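Local coordinates for protein nucleoporin NUP170 (Chaetomium thermophilum, PDB 5HAX) that probably serves as a scaffold nucleoporin of the nuclear pore complex, helping to build the inner ring around its transport channel, at residues V128-V136 and I144-P152. Sequence-based numbering, arbitrary orientation.
Sequences VKTITHVLV and ILLGVSATP
Leu135 and Leu146 face each other as a hydrogen-bonded pair of an antiparallel hairpin, joined by two backbone bonds of 2.8 Å each, Leu135 N to Leu146 O and Leu146 N to Leu135 O. Their side chains run alongside each other, and Leu135 CD2 meets Leu146 CD1 at 4.0 Å. Beside them, the beta-branched Val148 brings CG2 against Leu135 CB at 3.6 Å. On the other face, Val136 CG2 meets Leu145 CD2 at 3.8 Å, while Val134 and Leu145 also touch Tyr202 of strand 198-202. Gly147 suits its place because a CB there would press on Ile131 CD1.

Toward the bulged end, where Thr130 is open to solvent and Thr132 partly so, the pairing turns polar and irregular. A classic beta bulge sets two residues, Thr132 and His133, opposite the single Val148. Val148 O receives two donors: Thr132 N lies in its carbonyl plane, and His133 N, 3.2 Å away, comes from above it. Thr132 chi1 (56°) sets OG1 between its own N and carbonyl carbon, where it accepts a hydrogen bond from Ala150 N at 2.9 Å and also bonds His133 ND1. Glu80 holds NE2, so both ring nitrogens are held, which limits the turning of the imidazole. One residue before Ala150, Ser149 OG donates to Thr130 O at 2.9 Å from above the carbonyl plane. Replacing Thr132 with a valine would probably leave Ala150 N and His133 ND1 without this shared partner and allow the ring to turn more easily.

These are the two central strands of a four-stranded antiparallel blade, consistent with the beta-propeller family, flanked by strands 114-120 and 159-170. A chain of another protein reaches Val128 and Ile131. The chemistry thus divides the work: aliphatic packing consolidates the blade, while threonine and serine hydroxyls satisfy backbone atoms where the regular pairing breaks down.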
loop_
_atom_site.group_PDB
_atom_site.type_symbol
_atom_site.label_atom_id
_atom_site.label_comp_id
_atom_site.label_asym_id
_atom_site.label_seq_id
_atom_site.Cartn_x
_atom_site.Cartn_y
_atom_site.Cartn_z
ATOM N N VAL A 128 -4.583 18.258 -21.680
ATOM C CA VAL A 128 -3.140 18.320 -21.850
ATOM C C VAL A 128 -2.481 17.386 -20.838
ATOM O O VAL A 128 -2.987 17.174 -19.729
ATOM C CB VAL A 128 -2.643 19.768 -21.686
ATOM C CG1 VAL A 128 -2.913 20.284 -20.274
ATOM C CG2 VAL A 128 -1.164 19.875 -22.014
ATOM N N LYS A 129 -1.339 16.816 -21.230
ATOM C CA LYS A 129 -0.673 15.825 -20.389
ATOM C C LYS A 129 -0.318 16.385 -19.017
ATOM O O LYS A 129 -0.258 15.631 -18.039
ATOM C CB LYS A 129 0.587 15.310 -21.083
ATOM C CG LYS A 129 0.420 13.974 -21.789
ATOM C CD LYS A 129 -0.626 14.034 -22.890
ATOM C CE LYS A 129 -0.312 13.040 -24.000
ATOM N NZ LYS A 129 -0.099 11.657 -23.487
ATOM N N THR A 130 -0.084 17.695 -18.919
ATOM C CA THR A 130 0.306 18.290 -17.646
ATOM C C THR A 130 -0.828 18.297 -16.629
ATOM O O THR A 130 -0.567 18.514 -15.440
ATOM C CB THR A 130 0.803 19.723 -17.856
ATOM O OG1 THR A 130 -0.302 20.577 -18.170
ATOM C CG2 THR A 130 1.833 19.785 -18.981
ATOM N N ILE A 131 -2.067 18.072 -17.059
ATOM C CA ILE A 131 -3.196 17.971 -16.139
ATOM C C ILE A 131 -3.161 16.576 -15.523
ATOM O O ILE A 131 -3.345 15.572 -16.217
ATOM C CB ILE A 131 -4.526 18.249 -16.851
ATOM C CG1 ILE A 131 -4.731 19.765 -16.945
ATOM C CG2 ILE A 131 -5.702 17.610 -16.106
ATOM C CD1 ILE A 131 -5.880 20.196 -17.824
ATOM N N THR A 132 -2.918 16.517 -14.215
ATOM C CA THR A 132 -2.726 15.256 -13.512
ATOM C C THR A 132 -4.005 14.722 -12.881
ATOM O O THR A 132 -4.127 13.507 -12.682
ATOM C CB THR A 132 -1.662 15.427 -12.424
ATOM O OG1 THR A 132 -2.048 16.486 -11.540
ATOM C CG2 THR A 132 -0.314 15.766 -13.042
ATOM N N HIS A 133 -4.960 15.595 -12.560
ATOM C CA HIS A 133 -6.179 15.187 -11.877
ATOM C C HIS A 133 -7.342 16.043 -12.357
ATOM O O HIS A 133 -7.162 17.042 -13.058
ATOM C CB HIS A 133 -6.046 15.314 -10.354
ATOM C CG HIS A 133 -4.969 14.463 -9.758
ATOM N ND1 HIS A 133 -3.672 14.903 -9.607
ATOM C CD2 HIS A 133 -5.000 13.205 -9.260
ATOM C CE1 HIS A 133 -2.949 13.949 -9.048
ATOM N NE2 HIS A 133 -3.731 12.908 -8.828
ATOM N N VAL A 134 -8.545 15.633 -11.964
ATOM C CA VAL A 134 -9.756 16.427 -12.133
ATOM C C VAL A 134 -10.362 16.643 -10.755
ATOM O O VAL A 134 -10.486 15.695 -9.970
ATOM C CB VAL A 134 -10.768 15.743 -13.072
ATOM C CG1 VAL A 134 -12.100 16.500 -13.078
ATOM C CG2 VAL A 134 -10.205 15.651 -14.478
ATOM N N LEU A 135 -10.731 17.886 -10.467
ATOM C CA LEU A 135 -11.386 18.247 -9.218
ATOM C C LEU A 135 -12.889 18.320 -9.465
ATOM O O LEU A 135 -13.348 19.136 -10.272
ATOM C CB LEU A 135 -10.853 19.581 -8.700
ATOM C CG LEU A 135 -11.417 20.095 -7.374
ATOM C CD1 LEU A 135 -10.991 19.210 -6.218
ATOM C CD2 LEU A 135 -10.971 21.527 -7.142
ATOM N N VAL A 136 -13.645 17.462 -8.785
ATOM C CA VAL A 136 -15.101 17.425 -8.899
ATOM C C VAL A 136 -15.682 18.142 -7.689
ATOM O O VAL A 136 -15.398 17.770 -6.545
ATOM C CB VAL A 136 -15.625 15.982 -8.984
ATOM C CG1 VAL A 136 -17.120 15.983 -9.280
ATOM C CG2 VAL A 136 -14.869 15.191 -10.039
ATOM N N ILE A 144 -19.397 20.497 -10.811
ATOM C CA ILE A 144 -18.432 21.311 -11.542
ATOM C C ILE A 144 -17.124 20.536 -11.639
ATOM O O ILE A 144 -16.645 19.991 -10.637
ATOM C CB ILE A 144 -18.210 22.669 -10.850
ATOM C CG1 ILE A 144 -19.547 23.400 -10.678
ATOM C CG2 ILE A 144 -17.231 23.523 -11.647
ATOM C CD1 ILE A 144 -19.504 24.530 -9.676
ATOM N N LEU A 145 -16.552 20.492 -12.840
ATOM C CA LEU A 145 -15.258 19.865 -13.078
ATOM C C LEU A 145 -14.199 20.943 -13.266
ATOM O O LEU A 145 -14.406 21.896 -14.024
ATOM C CB LEU A 145 -15.301 18.964 -14.312
ATOM C CG LEU A 145 -16.379 17.883 -14.347
ATOM C CD1 LEU A 145 -16.251 17.074 -15.630
ATOM C CD2 LEU A 145 -16.290 16.981 -13.124
ATOM N N LEU A 146 -13.069 20.785 -12.578
ATOM C CA LEU A 146 -11.926 21.674 -12.726
ATOM C C LEU A 146 -10.685 20.852 -13.033
ATOM O O LEU A 146 -10.451 19.807 -12.419
ATOM C CB LEU A 146 -11.685 22.507 -11.462
ATOM C CG LEU A 146 -12.767 23.514 -11.074
ATOM C CD1 LEU A 146 -12.372 24.242 -9.799
ATOM C CD2 LEU A 146 -13.018 24.506 -12.196
ATOM N N GLY A 147 -9.897 21.329 -13.993
ATOM C CA GLY A 147 -8.612 20.715 -14.254
ATOM C C GLY A 147 -7.620 21.025 -13.149
ATOM O O GLY A 147 -7.632 22.101 -12.554
ATOM N N VAL A 148 -6.752 20.057 -12.866
ATOM C CA VAL A 148 -5.765 20.175 -11.800
ATOM C C VAL A 148 -4.411 19.728 -12.327
ATOM O O VAL A 148 -4.312 18.737 -13.061
ATOM C CB VAL A 148 -6.158 19.340 -10.563
ATOM C CG1 VAL A 148 -5.095 19.468 -9.475
ATOM C CG2 VAL A 148 -7.517 19.772 -10.041
ATOM N N SER A 149 -3.369 20.462 -11.945
ATOM C CA SER A 149 -1.984 20.093 -12.219
ATOM C C SER A 149 -1.244 20.077 -10.889
ATOM O O SER A 149 -0.999 21.136 -10.302
ATOM C CB SER A 149 -1.331 21.068 -13.200
ATOM O OG SER A 149 -0.039 20.618 -13.574
ATOM N N ALA A 150 -0.902 18.881 -10.411
ATOM C CA ALA A 150 -0.225 18.688 -9.130
ATOM C C ALA A 150 1.207 18.246 -9.419
ATOM O O ALA A 150 1.562 17.077 -9.266
ATOM C CB ALA A 150 -0.968 17.673 -8.272
ATOM N N THR A 151 2.043 19.206 -9.835
ATOM C CA THR A 151 3.430 18.902 -10.171
ATOM C C THR A 151 4.314 19.006 -8.927
ATOM O O THR A 151 4.190 19.963 -8.160
ATOM C CB THR A 151 3.946 19.853 -11.244
ATOM O OG1 THR A 151 3.766 21.208 -10.814
ATOM C CG2 THR A 151 3.193 19.634 -12.552
ATOM N N PRO A 152 5.209 18.043 -8.704
ATOM C CA PRO A 152 6.038 18.073 -7.493
ATOM C C PRO A 152 7.010 19.243 -7.488
ATOM O O PRO A 152 7.452 19.721 -8.535
ATOM C CB PRO A 152 6.783 16.733 -7.540
ATOM C CG PRO A 152 6.779 16.345 -8.981
ATOM C CD PRO A 152 5.488 16.858 -9.533
#